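Local coordinates for pesticidal crystal protein Cry2Aa (Bacillus thuringiensis serovar kurstaki, PDB 1I5P) that kills dipteran and lepidopteran larvae by binding to their midgut epithelial cells and promoting colloid-osmotic lysis, at residues D210-R213 with N214-D218; R537-G540 with N541-L545; W38-W41 with K42-H46; F525-S528 with N529-A532; L299-V302 with N303-Y306. All coordinates share one frame; numbering follows the deposited sequence.

Contact 1: residues D210-R213 with N214-D218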
loop_
_atom_site.group_PDB
_atom_site.type_symbol
_atom_site.label_atom_id
_atom_site.label_comp_id
_atom_site.label_asym_id
_atom_site.label_seq_id
_atom_site.Cartn_x
_atom_site.Cartn_y
_atom_site.Cartn_z
ATOM N N ASP A 210 -3.147 -6.068 -26.797
ATOM C CA ASP A 210 -2.208 -7.120 -26.405
ATOM C C ASP A 210 -0.956 -6.497 -25.809
ATOM O O ASP A 210 -0.352 -7.056 -24.893
ATOM C CB ASP A 210 -1.818 -8.000 -27.600
ATOM C CG ASP A 210 -2.942 -8.914 -28.049
ATOM O OD1 ASP A 210 -3.866 -9.167 -27.249
ATOM O OD2 ASP A 210 -2.890 -9.391 -29.203
ATOM N N TYR A 211 -0.562 -5.344 -26.339
ATOM C CA TYR A 211 0.607 -4.642 -25.824
ATOM C C TYR A 211 0.415 -4.304 -24.342
ATOM O O TYR A 211 1.292 -4.559 -23.516
ATOM C CB TYR A 211 0.843 -3.348 -26.610
ATOM C CG TYR A 211 1.595 -3.509 -27.919
ATOM C CD1 TYR A 211 1.839 -2.406 -28.736
ATOM C CD2 TYR A 211 2.084 -4.749 -28.327
ATOM C CE1 TYR A 211 2.553 -2.529 -29.927
ATOM C CE2 TYR A 211 2.801 -4.885 -29.519
ATOM C CZ TYR A 211 3.032 -3.771 -30.310
ATOM O OH TYR A 211 3.761 -3.881 -31.471
ATOM N N LEU A 212 -0.736 -3.726 -24.010
ATOM C CA LEU A 212 -1.007 -3.353 -22.628
ATOM C C LEU A 212 -0.859 -4.561 -21.709
ATOM O O LEU A 212 -0.219 -4.484 -20.661
ATOM C CB LEU A 212 -2.419 -2.773 -22.490
ATOM C CG LEU A 212 -2.742 -2.199 -21.102
ATOM C CD1 LEU A 212 -1.758 -1.081 -20.767
ATOM C CD2 LEU A 212 -4.175 -1.673 -21.070
ATOM N N ARG A 213 -1.447 -5.683 -22.108
ATOM C CA ARG A 213 -1.357 -6.885 -21.299
ATOM C C ARG A 213 0.063 -7.444 -21.259
ATOM O O ARG A 213 0.623 -7.656 -20.180
ATOM C CB ARG A 213 -2.294 -7.974 -21.823
ATOM C CG ARG A 213 -2.208 -9.274 -21.012
ATOM C CD ARG A 213 -2.585 -10.487 -21.850
ATOM N NE ARG A 213 -2.562 -11.739 -21.088
ATOM C CZ ARG A 213 -1.493 -12.518 -20.920
ATOM N NH1 ARG A 213 -0.324 -12.197 -21.459
ATOM N NH2 ARG A 213 -1.601 -13.635 -20.213
ATOM N N ASN A 214 0.644 -7.684 -22.431
ATOM C CA ASN A 214 1.986 -8.267 -22.504
ATOM C C ASN A 214 3.090 -7.433 -21.882
ATOM O O ASN A 214 3.967 -7.974 -21.212
ATOM C CB ASN A 214 2.340 -8.603 -23.955
ATOM C CG ASN A 214 1.438 -9.680 -24.539
ATOM O OD1 ASN A 214 0.800 -10.435 -23.807
ATOM N ND2 ASN A 214 1.395 -9.764 -25.863
ATOM N N TYR A 215 3.062 -6.123 -22.090
ATOM C CA TYR A 215 4.097 -5.292 -21.497
ATOM C C TYR A 215 3.874 -5.138 -19.994
ATOM O O TYR A 215 4.829 -5.049 -19.228
ATOM C CB TYR A 215 4.171 -3.938 -22.208
ATOM C CG TYR A 215 4.873 -4.038 -23.550
ATOM C CD1 TYR A 215 4.159 -3.984 -24.744
ATOM C CD2 TYR A 215 6.255 -4.244 -23.619
ATOM C CE1 TYR A 215 4.799 -4.133 -25.979
ATOM C CE2 TYR A 215 6.905 -4.396 -24.844
ATOM C CZ TYR A 215 6.172 -4.339 -26.020
ATOM O OH TYR A 215 6.821 -4.480 -27.226
ATOM N N THR A 216 2.616 -5.131 -19.566
ATOM C CA THR A 216 2.327 -5.033 -18.135
ATOM C C THR A 216 2.949 -6.265 -17.474
ATOM O O THR A 216 3.540 -6.184 -16.398
ATOM C CB THR A 216 0.801 -5.025 -17.861
ATOM O OG1 THR A 216 0.250 -3.764 -18.266
ATOM C CG2 THR A 216 0.518 -5.252 -16.384
ATOM N N ARG A 217 2.810 -7.404 -18.140
ATOM C CA ARG A 217 3.366 -8.648 -17.640
ATOM C C ARG A 217 4.890 -8.565 -17.535
ATOM O O ARG A 217 5.460 -8.787 -16.466
ATOM C CB ARG A 217 2.955 -9.800 -18.559
ATOM C CG ARG A 217 3.765 -11.076 -18.383
ATOM C CD ARG A 217 4.506 -11.393 -19.669
ATOM N NE ARG A 217 3.694 -12.173 -20.594
ATOM C CZ ARG A 217 3.821 -12.145 -21.916
ATOM N NH1 ARG A 217 4.724 -11.362 -22.490
ATOM N NH2 ARG A 217 3.052 -12.919 -22.666
ATOM N N ASP A 218 5.546 -8.232 -18.642
ATOM C CA ASP A 218 7.005 -8.139 -18.664
ATOM C C ASP A 218 7.565 -7.158 -17.640
ATOM O O ASP A 218 8.479 -7.491 -16.877
ATOM C CB ASP A 218 7.491 -7.731 -20.056
ATOM C CG ASP A 218 7.139 -8.752 -21.122
ATOM O OD1 ASP A 218 6.694 -9.857 -20.760
ATOM O OD2 ASP A 218 7.311 -8.449 -22.319
HETATM O O HOH W 1 1.441 -14.384 -20.996
#
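Tyr211 and Tyr215, one turn apart on the same helix, form a T-shaped pair: the CE1 edge of Tyr215 lies over a face of Tyr211, 3.6 Å from its CD2. The ring planes stand 74° apart, and both side chains leave the helix in the same direction. On another flank, Arg213 NH1 gives a hydrogen bond to Asn214 OD1 (3.1 Å), the oxygen lying in the guanidinium plane and the two flat groups nearly perpendicular. An extended chain with CG opposite the backbone N (chi1 179°) carries the guanidinium out to Asn214 OD1. Arg217 NH2 comes within 3.7 Å of Arg213 NH1, and one water accepts from both, which probably eases the meeting of like charges. Arg217 also forms a salt bridge to Asp218 (NH1 to OD1, 3.0 Å), while Arg213 NH2 donates to Asn577 O. Leu212 O is gripped twice, by Thr216 N at 3.1 Å and by Thr216 OG1 at 2.5 Å, the hydroxyl turning back onto the carbonyl of the preceding turn. In the N-terminal helical bundle, helix 202-232 rests on helix 170-193, through Ile188 and Leu185, and on helix 145-160, where Gln154 touches both tyrosines; Arg213 reaches the C-terminal Tyr633.

Contact 2: residues R537-G540 with N541-L545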
loop_
_atom_site.group_PDB
_atom_site.type_symbol
_atom_site.label_atom_id
_atom_site.label_comp_id
_atom_site.label_asym_id
_atom_site.label_seq_id
_atom_site.Cartn_x
_atom_site.Cartn_y
_atom_site.Cartn_z
ATOM N N ARG A 537 -21.639 -0.324 1.782
ATOM C CA ARG A 537 -22.753 0.613 1.793
ATOM C C ARG A 537 -23.030 0.967 0.332
ATOM O O ARG A 537 -22.251 1.692 -0.291
ATOM C CB ARG A 537 -22.366 1.870 2.578
ATOM C CG ARG A 537 -23.503 2.852 2.800
ATOM C CD ARG A 537 -24.532 2.271 3.745
ATOM N NE ARG A 537 -25.617 3.203 4.024
ATOM C CZ ARG A 537 -26.591 2.968 4.896
ATOM N NH1 ARG A 537 -26.612 1.829 5.576
ATOM N NH2 ARG A 537 -27.546 3.866 5.080
ATOM N N GLY A 538 -24.131 0.450 -0.210
ATOM C CA GLY A 538 -24.465 0.701 -1.601
ATOM C C GLY A 538 -24.819 2.127 -1.985
ATOM O O GLY A 538 -25.126 2.968 -1.135
ATOM N N ASN A 539 -24.785 2.396 -3.284
ATOM C CA ASN A 539 -25.100 3.716 -3.806
ATOM C C ASN A 539 -26.234 3.618 -4.823
ATOM O O ASN A 539 -26.527 4.581 -5.530
ATOM C CB ASN A 539 -23.863 4.319 -4.466
ATOM C CG ASN A 539 -23.279 3.413 -5.527
ATOM O OD1 ASN A 539 -23.868 2.383 -5.865
ATOM N ND2 ASN A 539 -22.118 3.788 -6.062
ATOM N N GLY A 540 -26.858 2.448 -4.902
ATOM C CA GLY A 540 -27.961 2.256 -5.825
ATOM C C GLY A 540 -27.570 1.918 -7.250
ATOM O O GLY A 540 -28.430 1.815 -8.118
ATOM N N ASN A 541 -26.282 1.739 -7.511
ATOM C CA ASN A 541 -25.841 1.421 -8.865
ATOM C C ASN A 541 -25.565 -0.057 -9.092
ATOM O O ASN A 541 -25.289 -0.806 -8.155
ATOM C CB ASN A 541 -24.585 2.222 -9.213
ATOM C CG ASN A 541 -24.853 3.702 -9.322
ATOM O OD1 ASN A 541 -25.776 4.123 -10.017
ATOM N ND2 ASN A 541 -24.042 4.507 -8.641
ATOM N N SER A 542 -25.655 -0.471 -10.350
ATOM C CA SER A 542 -25.385 -1.853 -10.710
ATOM C C SER A 542 -23.982 -1.962 -11.287
ATOM O O SER A 542 -23.557 -1.122 -12.078
ATOM C CB SER A 542 -26.403 -2.357 -11.731
ATOM O OG SER A 542 -27.580 -2.798 -11.077
ATOM N N TYR A 543 -23.266 -3.005 -10.887
ATOM C CA TYR A 543 -21.903 -3.216 -11.349
ATOM C C TYR A 543 -21.644 -4.660 -11.719
ATOM O O TYR A 543 -22.369 -5.564 -11.297
ATOM C CB TYR A 543 -20.893 -2.860 -10.248
ATOM C CG TYR A 543 -20.923 -1.439 -9.724
ATOM C CD1 TYR A 543 -21.800 -1.066 -8.706
ATOM C CD2 TYR A 543 -20.046 -0.473 -10.226
ATOM C CE1 TYR A 543 -21.800 0.239 -8.195
ATOM C CE2 TYR A 543 -20.042 0.830 -9.728
ATOM C CZ TYR A 543 -20.919 1.178 -8.714
ATOM O OH TYR A 543 -20.919 2.475 -8.239
ATOM N N ASN A 544 -20.601 -4.872 -12.514
ATOM C CA ASN A 544 -20.182 -6.225 -12.847
ATOM C C ASN A 544 -19.142 -6.516 -11.778
ATOM O O ASN A 544 -18.209 -5.734 -11.576
ATOM C CB ASN A 544 -19.517 -6.299 -14.221
ATOM C CG ASN A 544 -20.511 -6.425 -15.345
ATOM O OD1 ASN A 544 -21.499 -7.152 -15.238
ATOM N ND2 ASN A 544 -20.248 -5.727 -16.446
ATOM N N LEU A 545 -19.325 -7.618 -11.068
ATOM C CA LEU A 545 -18.390 -7.994 -10.030
ATOM C C LEU A 545 -17.282 -8.844 -10.618
ATOM O O LEU A 545 -17.541 -9.865 -11.266
ATOM C CB LEU A 545 -19.096 -8.775 -8.920
ATOM C CG LEU A 545 -18.208 -9.358 -7.817
ATOM C CD1 LEU A 545 -17.558 -8.234 -7.018
ATOM C CD2 LEU A 545 -19.052 -10.239 -6.903
HETATM O O HOH W 2 -27.473 6.224 -8.043
#
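Asn539 bonds with both ends of its amide, to Asn541 and to Tyr543. Its OD1 accepts from Asn541 N at 3.0 Å, an Asx turn in which the donor sits well above the carbonyl plane. Its ND2 gives a nearly straight bond to Tyr543 OH at 2.8 Å. That hydroxyl lies in the amide plane, and amide and phenol ring are nearly coplanar, 18° apart, with OD1 at the ring edge, 3.8 Å from CE1. A first torsion that sets CG between the backbone N and the carbonyl carbon (chi1 55°) places the amide where OD1 meets Asn541 N and ND2 meets Tyr543 OH. This is the firm side, and second partners extend it: Asn539 ND2 also reaches Pro488 O, and Tyr543 OH reaches Thr492 O. The other side is much looser. Gly540, exposed, takes a positive phi of 83° that suits a glycine. Asn541 crosses Asn539 at about a right angle without an amide-to-amide bond, the two ND2 donors being 3.3 Å apart. A water bridges the outside, donating to Asn539 O at 3.1 Å and only weakly to Asn541 OD1. The corner carries the chain from strand 530-537 to strand 541-550, which belong to different sheets of the jelly-roll sandwich. Strand 585-597 flanks it through Ala597, and Tyr543 packs inward on Phe624 of strand 617-626.

Contact 3: residues W38-W41 with K42-H46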
loop_
_atom_site.group_PDB
_atom_site.type_symbol
_atom_site.label_atom_id
_atom_site.label_comp_id
_atom_site.label_asym_id
_atom_site.label_seq_id
_atom_site.Cartn_x
_atom_site.Cartn_y
_atom_site.Cartn_z
ATOM N N TRP A 38 2.771 16.497 -0.757
ATOM C CA TRP A 38 3.943 15.638 -0.862
ATOM C C TRP A 38 5.215 16.477 -0.793
ATOM O O TRP A 38 6.206 16.058 -0.191
ATOM C CB TRP A 38 3.895 14.819 -2.152
ATOM C CG TRP A 38 3.104 13.563 -1.991
ATOM C CD1 TRP A 38 1.776 13.385 -2.260
ATOM C CD2 TRP A 38 3.570 12.326 -1.440
ATOM N NE1 TRP A 38 1.386 12.120 -1.909
ATOM C CE2 TRP A 38 2.467 11.445 -1.400
ATOM C CE3 TRP A 38 4.814 11.875 -0.971
ATOM C CZ2 TRP A 38 2.564 10.138 -0.912
ATOM C CZ3 TRP A 38 4.913 10.570 -0.485
ATOM C CH2 TRP A 38 3.791 9.718 -0.460
ATOM N N MET A 39 5.183 17.662 -1.405
ATOM C CA MET A 39 6.334 18.560 -1.368
ATOM C C MET A 39 6.586 18.997 0.069
ATOM O O MET A 39 7.729 19.042 0.512
ATOM C CB MET A 39 6.107 19.804 -2.239
ATOM C CG MET A 39 6.493 19.634 -3.703
ATOM S SD MET A 39 6.253 21.144 -4.668
ATOM C CE MET A 39 7.905 21.883 -4.587
ATOM N N GLU A 40 5.523 19.323 0.797
ATOM C CA GLU A 40 5.683 19.741 2.183
ATOM C C GLU A 40 6.164 18.574 3.026
ATOM O O GLU A 40 6.984 18.738 3.924
ATOM C CB GLU A 40 4.366 20.276 2.738
ATOM C CG GLU A 40 4.180 21.745 2.460
ATOM C CD GLU A 40 5.314 22.571 3.039
ATOM O OE1 GLU A 40 5.305 22.787 4.272
ATOM O OE2 GLU A 40 6.209 22.997 2.271
ATOM N N TRP A 41 5.638 17.394 2.732
ATOM C CA TRP A 41 6.032 16.181 3.433
ATOM C C TRP A 41 7.549 16.034 3.291
ATOM O O TRP A 41 8.265 15.798 4.266
ATOM C CB TRP A 41 5.319 14.978 2.804
ATOM C CG TRP A 41 5.830 13.629 3.233
ATOM C CD1 TRP A 41 5.534 12.966 4.390
ATOM C CD2 TRP A 41 6.678 12.752 2.475
ATOM N NE1 TRP A 41 6.138 11.726 4.396
ATOM C CE2 TRP A 41 6.844 11.572 3.234
ATOM C CE3 TRP A 41 7.307 12.848 1.228
ATOM C CZ2 TRP A 41 7.616 10.497 2.783
ATOM C CZ3 TRP A 41 8.075 11.776 0.777
ATOM C CH2 TRP A 41 8.220 10.615 1.556
ATOM N N LYS A 42 8.037 16.195 2.068
ATOM C CA LYS A 42 9.465 16.066 1.806
ATOM C C LYS A 42 10.291 17.028 2.642
ATOM O O LYS A 42 11.295 16.644 3.244
ATOM C CB LYS A 42 9.758 16.315 0.327
ATOM C CG LYS A 42 11.222 16.144 -0.046
ATOM C CD LYS A 42 11.705 14.748 0.307
ATOM C CE LYS A 42 12.978 14.386 -0.427
ATOM N NZ LYS A 42 13.375 12.999 -0.090
ATOM N N ARG A 43 9.849 18.277 2.682
ATOM C CA ARG A 43 10.541 19.328 3.410
ATOM C C ARG A 43 10.591 19.182 4.923
ATOM O O ARG A 43 11.632 19.401 5.537
ATOM C CB ARG A 43 9.908 20.683 3.068
ATOM C CG ARG A 43 10.558 21.882 3.754
ATOM C CD ARG A 43 9.846 23.188 3.402
ATOM N NE ARG A 43 8.565 23.369 4.091
ATOM C CZ ARG A 43 8.436 23.806 5.343
ATOM N NH1 ARG A 43 9.511 24.112 6.060
ATOM N NH2 ARG A 43 7.230 23.964 5.874
ATOM N N THR A 44 9.467 18.807 5.522
ATOM C CA THR A 44 9.366 18.711 6.976
ATOM C C THR A 44 9.297 17.327 7.604
ATOM O O THR A 44 9.557 17.177 8.797
ATOM C CB THR A 44 8.117 19.454 7.465
ATOM O OG1 THR A 44 6.960 18.680 7.125
ATOM C CG2 THR A 44 8.005 20.825 6.801
ATOM N N ASP A 45 8.931 16.314 6.832
ATOM C CA ASP A 45 8.802 14.996 7.422
ATOM C C ASP A 45 9.890 14.002 7.104
ATOM O O ASP A 45 10.818 14.275 6.339
ATOM C CB ASP A 45 7.445 14.397 7.066
ATOM C CG ASP A 45 6.295 15.162 7.691
ATOM O OD1 ASP A 45 6.451 15.628 8.836
ATOM O OD2 ASP A 45 5.240 15.290 7.042
ATOM N N HIS A 46 9.771 12.842 7.734
ATOM C CA HIS A 46 10.724 11.783 7.538
ATOM C C HIS A 46 10.437 11.097 6.217
ATOM O O HIS A 46 9.611 10.190 6.144
ATOM C CB HIS A 46 10.643 10.769 8.682
ATOM C CG HIS A 46 11.553 9.594 8.509
ATOM N ND1 HIS A 46 12.900 9.726 8.254
ATOM C CD2 HIS A 46 11.306 8.262 8.542
ATOM C CE1 HIS A 46 13.444 8.529 8.132
ATOM N NE2 HIS A 46 12.497 7.622 8.303
#
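The guanidinium of Arg43 meets the carboxylate of Glu40 edge to edge, while one of its faces carries the Thr44 methyl, CG2 lying above the centre. The indole of Trp41 has Trp38 CZ3 over one face, offset toward the rim, and Trp38 O at its edge, in the ring plane; Asp45 OD2 approaches obliquely, 3.5 Å from Trp41 CD1. The carboxylate of Asp45 has its own charge partner, Arg375, and Trp41 NE1 donates to Tyr417 O. Arg43 grips Glu40 side-on and twice: Arg43 NH2 to Glu40 OE1 at 2.8 Å and Arg43 NE to Glu40 OE2 at 3.0 Å. Both oxygens lie close to the guanidinium plane and are approached on their syn sides, OE1 through its syn lone pair; the two planes differ by 31°. Bends at chi2 of Glu40 (-58°) and chi3 of Arg43 (75°) bring these side chains alongside each other on the exposed flank of the helix. Glu40 O takes two bonds from Thr44, from N at 3.0 Å and from OG1 at 3.2 Å, the hydroxyl coming from above the carbonyl plane. Trp41 O then receives Asp45 N at 2.7 Å, and Asp45 is the first residue to leave helical backbone angles. Helix 31-44 ends beside the loop that holds Tyr417 and Pro419, and Arg375, on strand 373-377, joins it to the middle domain; Lys42 NZ is bonded to Val50 O and salt-bridged to Glu96 of helix 88-101, and His46 is hydrogen-bonded to Glu243 of helix 238-259.

Contact 4: residues F525-S528 with N529-A532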
loop_
_atom_site.group_PDB
_atom_site.type_symbol
_atom_site.label_atom_id
_atom_site.label_comp_id
_atom_site.label_asym_id
_atom_site.label_seq_id
_atom_site.Cartn_x
_atom_site.Cartn_y
_atom_site.Cartn_z
ATOM N N PHE A 525 -6.674 -19.108 1.050
ATOM C CA PHE A 525 -7.507 -20.123 1.684
ATOM C C PHE A 525 -6.834 -21.482 1.498
ATOM O O PHE A 525 -6.601 -21.920 0.371
ATOM C CB PHE A 525 -8.904 -20.156 1.046
ATOM C CG PHE A 525 -9.652 -18.852 1.136
ATOM C CD1 PHE A 525 -10.192 -18.267 -0.008
ATOM C CD2 PHE A 525 -9.815 -18.207 2.357
ATOM C CE1 PHE A 525 -10.885 -17.056 0.066
ATOM C CE2 PHE A 525 -10.507 -16.994 2.442
ATOM C CZ PHE A 525 -11.042 -16.420 1.292
ATOM N N GLU A 526 -6.509 -22.142 2.601
ATOM C CA GLU A 526 -5.866 -23.449 2.530
ATOM C C GLU A 526 -6.846 -24.563 2.856
ATOM O O GLU A 526 -6.543 -25.738 2.667
ATOM C CB GLU A 526 -4.672 -23.504 3.486
ATOM C CG GLU A 526 -3.495 -22.658 3.033
ATOM C CD GLU A 526 -2.303 -22.759 3.964
ATOM O OE1 GLU A 526 -2.302 -23.643 4.845
ATOM O OE2 GLU A 526 -1.358 -21.957 3.807
ATOM N N GLN A 527 -8.020 -24.184 3.352
ATOM C CA GLN A 527 -9.057 -25.148 3.693
ATOM C C GLN A 527 -10.259 -24.968 2.775
ATOM O O GLN A 527 -10.760 -23.857 2.597
ATOM C CB GLN A 527 -9.478 -24.980 5.155
ATOM C CG GLN A 527 -10.710 -25.783 5.540
ATOM C CD GLN A 527 -10.874 -25.916 7.039
ATOM O OE1 GLN A 527 -10.246 -25.191 7.813
ATOM N NE2 GLN A 527 -11.730 -26.839 7.459
ATOM N N SER A 528 -10.717 -26.068 2.191
ATOM C CA SER A 528 -11.853 -26.024 1.286
ATOM C C SER A 528 -13.122 -25.586 2.022
ATOM O O SER A 528 -13.238 -25.746 3.238
ATOM C CB SER A 528 -12.052 -27.397 0.636
ATOM O OG SER A 528 -12.899 -27.311 -0.494
ATOM N N ASN A 529 -14.060 -25.015 1.275
ATOM C CA ASN A 529 -15.322 -24.535 1.826
ATOM C C ASN A 529 -15.150 -23.413 2.852
ATOM O O ASN A 529 -15.779 -23.404 3.917
ATOM C CB ASN A 529 -16.115 -25.688 2.444
ATOM C CG ASN A 529 -17.562 -25.321 2.701
ATOM O OD1 ASN A 529 -18.088 -24.371 2.112
ATOM N ND2 ASN A 529 -18.221 -26.079 3.567
ATOM N N THR A 530 -14.286 -22.461 2.520
ATOM C CA THR A 530 -14.057 -21.314 3.381
ATOM C C THR A 530 -14.877 -20.173 2.797
ATOM O O THR A 530 -14.880 -19.953 1.586
ATOM C CB THR A 530 -12.567 -20.901 3.403
ATOM O OG1 THR A 530 -11.783 -21.956 3.977
ATOM C CG2 THR A 530 -12.376 -19.631 4.226
ATOM N N THR A 531 -15.586 -19.459 3.660
ATOM C CA THR A 531 -16.402 -18.341 3.224
ATOM C C THR A 531 -15.913 -17.052 3.855
ATOM O O THR A 531 -15.698 -16.983 5.066
ATOM C CB THR A 531 -17.885 -18.538 3.603
ATOM O OG1 THR A 531 -18.427 -19.634 2.854
ATOM C CG2 THR A 531 -18.684 -17.277 3.304
ATOM N N ALA A 532 -15.727 -16.041 3.015
ATOM C CA ALA A 532 -15.287 -14.731 3.461
ATOM C C ALA A 532 -16.420 -13.752 3.167
ATOM O O ALA A 532 -16.830 -13.589 2.014
ATOM C CB ALA A 532 -14.015 -14.312 2.712
HETATM O O HOH W 3 -9.067 -21.430 4.397
#
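Thr530 serves the connection with both branches of its side chain, the methyl toward Phe525 and the hydroxyl toward Gln527. The apolar part is a small cluster. Thr530 CG2 sits obliquely to the phenyl ring, 3.5 Å from Phe525 CD2, and Ala532 CB lies 3.9 Å from Phe525 CZ, so two inward-facing residues of the strand share one ring. The polar part centres on Thr530 OG1, which donates to Gln527 O at 2.6 Å. With OG1 opposite its own carbonyl carbon (chi1 -64°), CG2 is left for the ring. A water donates to Thr530 OG1 at 2.8 Å and accepts from Gln527 N at 3.1 Å, bridging strand and loop a second time. In the backbone, Asn529 takes left-handed angles (63°/44°), and with Thr530 it faces Val609 as a G1 beta bulge. To residues beyond the connection, Ser528 OG bonds to Leu611 N, and Asn529 OD1 to Asn608 ND2. The loop leads from strand 522-525, paired with strands 510-513 and 617-626, into strand 530-537, which pairs with strand 602-610 in the other sheet of the sandwich, and Phe525 packs on Phe617, Leu619 and Val609.

Contact 5: residues L299-V302 with N303-Y306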
loop_
_atom_site.group_PDB
_atom_site.type_symbol
_atom_site.label_atom_id
_atom_site.label_comp_id
_atom_site.label_asym_id
_atom_site.label_seq_id
_atom_site.Cartn_x
_atom_site.Cartn_y
_atom_site.Cartn_z
ATOM N N LEU A 299 1.977 -10.728 11.412
ATOM C CA LEU A 299 1.739 -10.180 12.743
ATOM C C LEU A 299 1.250 -8.739 12.669
ATOM O O LEU A 299 0.328 -8.349 13.384
ATOM C CB LEU A 299 3.024 -10.218 13.567
ATOM C CG LEU A 299 3.011 -9.477 14.907
ATOM C CD1 LEU A 299 2.105 -10.198 15.889
ATOM C CD2 LEU A 299 4.428 -9.396 15.461
ATOM N N PHE A 300 1.888 -7.957 11.802
ATOM C CA PHE A 300 1.553 -6.549 11.629
ATOM C C PHE A 300 0.158 -6.317 11.051
ATOM O O PHE A 300 -0.387 -5.222 11.182
ATOM C CB PHE A 300 2.606 -5.866 10.746
ATOM C CG PHE A 300 4.002 -5.894 11.328
ATOM C CD1 PHE A 300 5.107 -5.640 10.519
ATOM C CD2 PHE A 300 4.212 -6.172 12.681
ATOM C CE1 PHE A 300 6.399 -5.657 11.039
ATOM C CE2 PHE A 300 5.504 -6.192 13.210
ATOM C CZ PHE A 300 6.598 -5.934 12.382
ATOM N N GLN A 301 -0.425 -7.337 10.426
ATOM C CA GLN A 301 -1.759 -7.184 9.849
ATOM C C GLN A 301 -2.857 -7.883 10.647
ATOM O O GLN A 301 -3.960 -8.092 10.146
ATOM C CB GLN A 301 -1.766 -7.679 8.404
ATOM C CG GLN A 301 -0.954 -6.790 7.478
ATOM C CD GLN A 301 -0.992 -7.262 6.054
ATOM O OE1 GLN A 301 -1.932 -6.964 5.316
ATOM N NE2 GLN A 301 0.031 -8.015 5.652
ATOM N N VAL A 302 -2.552 -8.251 11.887
ATOM C CA VAL A 302 -3.544 -8.903 12.729
ATOM C C VAL A 302 -4.667 -7.910 13.001
ATOM O O VAL A 302 -4.417 -6.779 13.415
ATOM C CB VAL A 302 -2.929 -9.370 14.070
ATOM C CG1 VAL A 302 -4.035 -9.608 15.110
ATOM C CG2 VAL A 302 -2.136 -10.645 13.852
ATOM N N ASN A 303 -5.900 -8.343 12.761
ATOM C CA ASN A 303 -7.080 -7.514 12.971
ATOM C C ASN A 303 -7.112 -6.319 12.022
ATOM O O ASN A 303 -7.634 -5.266 12.373
ATOM C CB ASN A 303 -7.137 -7.012 14.421
ATOM C CG ASN A 303 -7.463 -8.117 15.421
ATOM O OD1 ASN A 303 -7.973 -9.171 15.052
ATOM N ND2 ASN A 303 -7.192 -7.862 16.700
ATOM N N SER A 304 -6.551 -6.477 10.827
ATOM C CA SER A 304 -6.535 -5.391 9.845
ATOM C C SER A 304 -7.932 -5.043 9.353
ATOM O O SER A 304 -8.152 -3.953 8.832
ATOM C CB SER A 304 -5.676 -5.767 8.633
ATOM O OG SER A 304 -4.317 -5.415 8.834
ATOM N N ASN A 305 -8.871 -5.972 9.511
ATOM C CA ASN A 305 -10.236 -5.743 9.061
ATOM C C ASN A 305 -11.076 -5.009 10.105
ATOM O O ASN A 305 -12.224 -4.646 9.852
ATOM C CB ASN A 305 -10.894 -7.070 8.679
ATOM C CG ASN A 305 -10.950 -8.052 9.831
ATOM O OD1 ASN A 305 -9.987 -8.212 10.575
ATOM N ND2 ASN A 305 -12.085 -8.729 9.973
ATOM N N TYR A 306 -10.495 -4.779 11.279
ATOM C CA TYR A 306 -11.195 -4.065 12.340
ATOM C C TYR A 306 -10.824 -2.585 12.332
ATOM O O TYR A 306 -9.876 -2.175 11.654
ATOM C CB TYR A 306 -10.865 -4.672 13.706
ATOM C CG TYR A 306 -11.590 -5.971 13.970
ATOM C CD1 TYR A 306 -11.082 -7.181 13.506
ATOM C CD2 TYR A 306 -12.821 -5.980 14.626
ATOM C CE1 TYR A 306 -11.786 -8.372 13.680
ATOM C CE2 TYR A 306 -13.533 -7.161 14.806
ATOM C CZ TYR A 306 -13.013 -8.350 14.333
ATOM O OH TYR A 306 -13.739 -9.503 14.505
HETATM O O HOH W 4 -3.482 -4.994 6.322
#
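Gln301 and Ser304 close a type II beta turn, with Ser304 N bonded to Gln301 O at 3.1 Å, in the connection that follows helix 293-300 in the middle domain, the beta prism of this toxin. The bond is bent, and the donor stands well above the carbonyl plane. Val302 and Asn303 fill the two corners, Asn303 with the left-handed angles (65°/31°) that such a turn needs at its third position. A type I turn follows at once from Asn303 to Tyr306, closed by Tyr306 N on Asn303 O at 3.1 Å, and the chain then enters strand 308-321. Among the side chains, Val302 and Asn303 lie alongside each other, Val302 CG1 3.8 Å from Asn303 CG. Asn425 of strand 422-430 bonds to Val302 O through its ND2. On the other flank Ser304 OG lies 3.0 Å from Gln301 O. Chi1 of -68° sets Gln301 CG opposite its own carbonyl carbon, and the extended chain beyond carries the amide out to Asp521, where NE2 bonds to OD2. One water links the two side chains in this buried site: it donates to Gln301 OE1 at 2.7 Å and lies 2.7 Å from Ser304 OG.

How the contacts relate
Along the chain the order is contact 3, contact 1, contact 5, contact 4, contact 2, and none touches another. Contact 3 sits on an N-terminal helix, 31-44, and contact 1 on helix 202-232 of the helical bundle, their centres 35 Å apart. Contact 5 belongs to the beta prism. Contacts 4 and 2 lie in the C-terminal sandwich at successive crossings between its sheets, where strand 530-537 is entered and left; their centres are 26 Å apart. Contacts 4 and 5 are the closest pair, with nearest atoms about 9 Å apart although they lie in different domains. Contacts 3 and 4, 43 Å between centres, fall on opposite sides of the molecule's centre. All five are separate local contacts spread over a three-domain toxin.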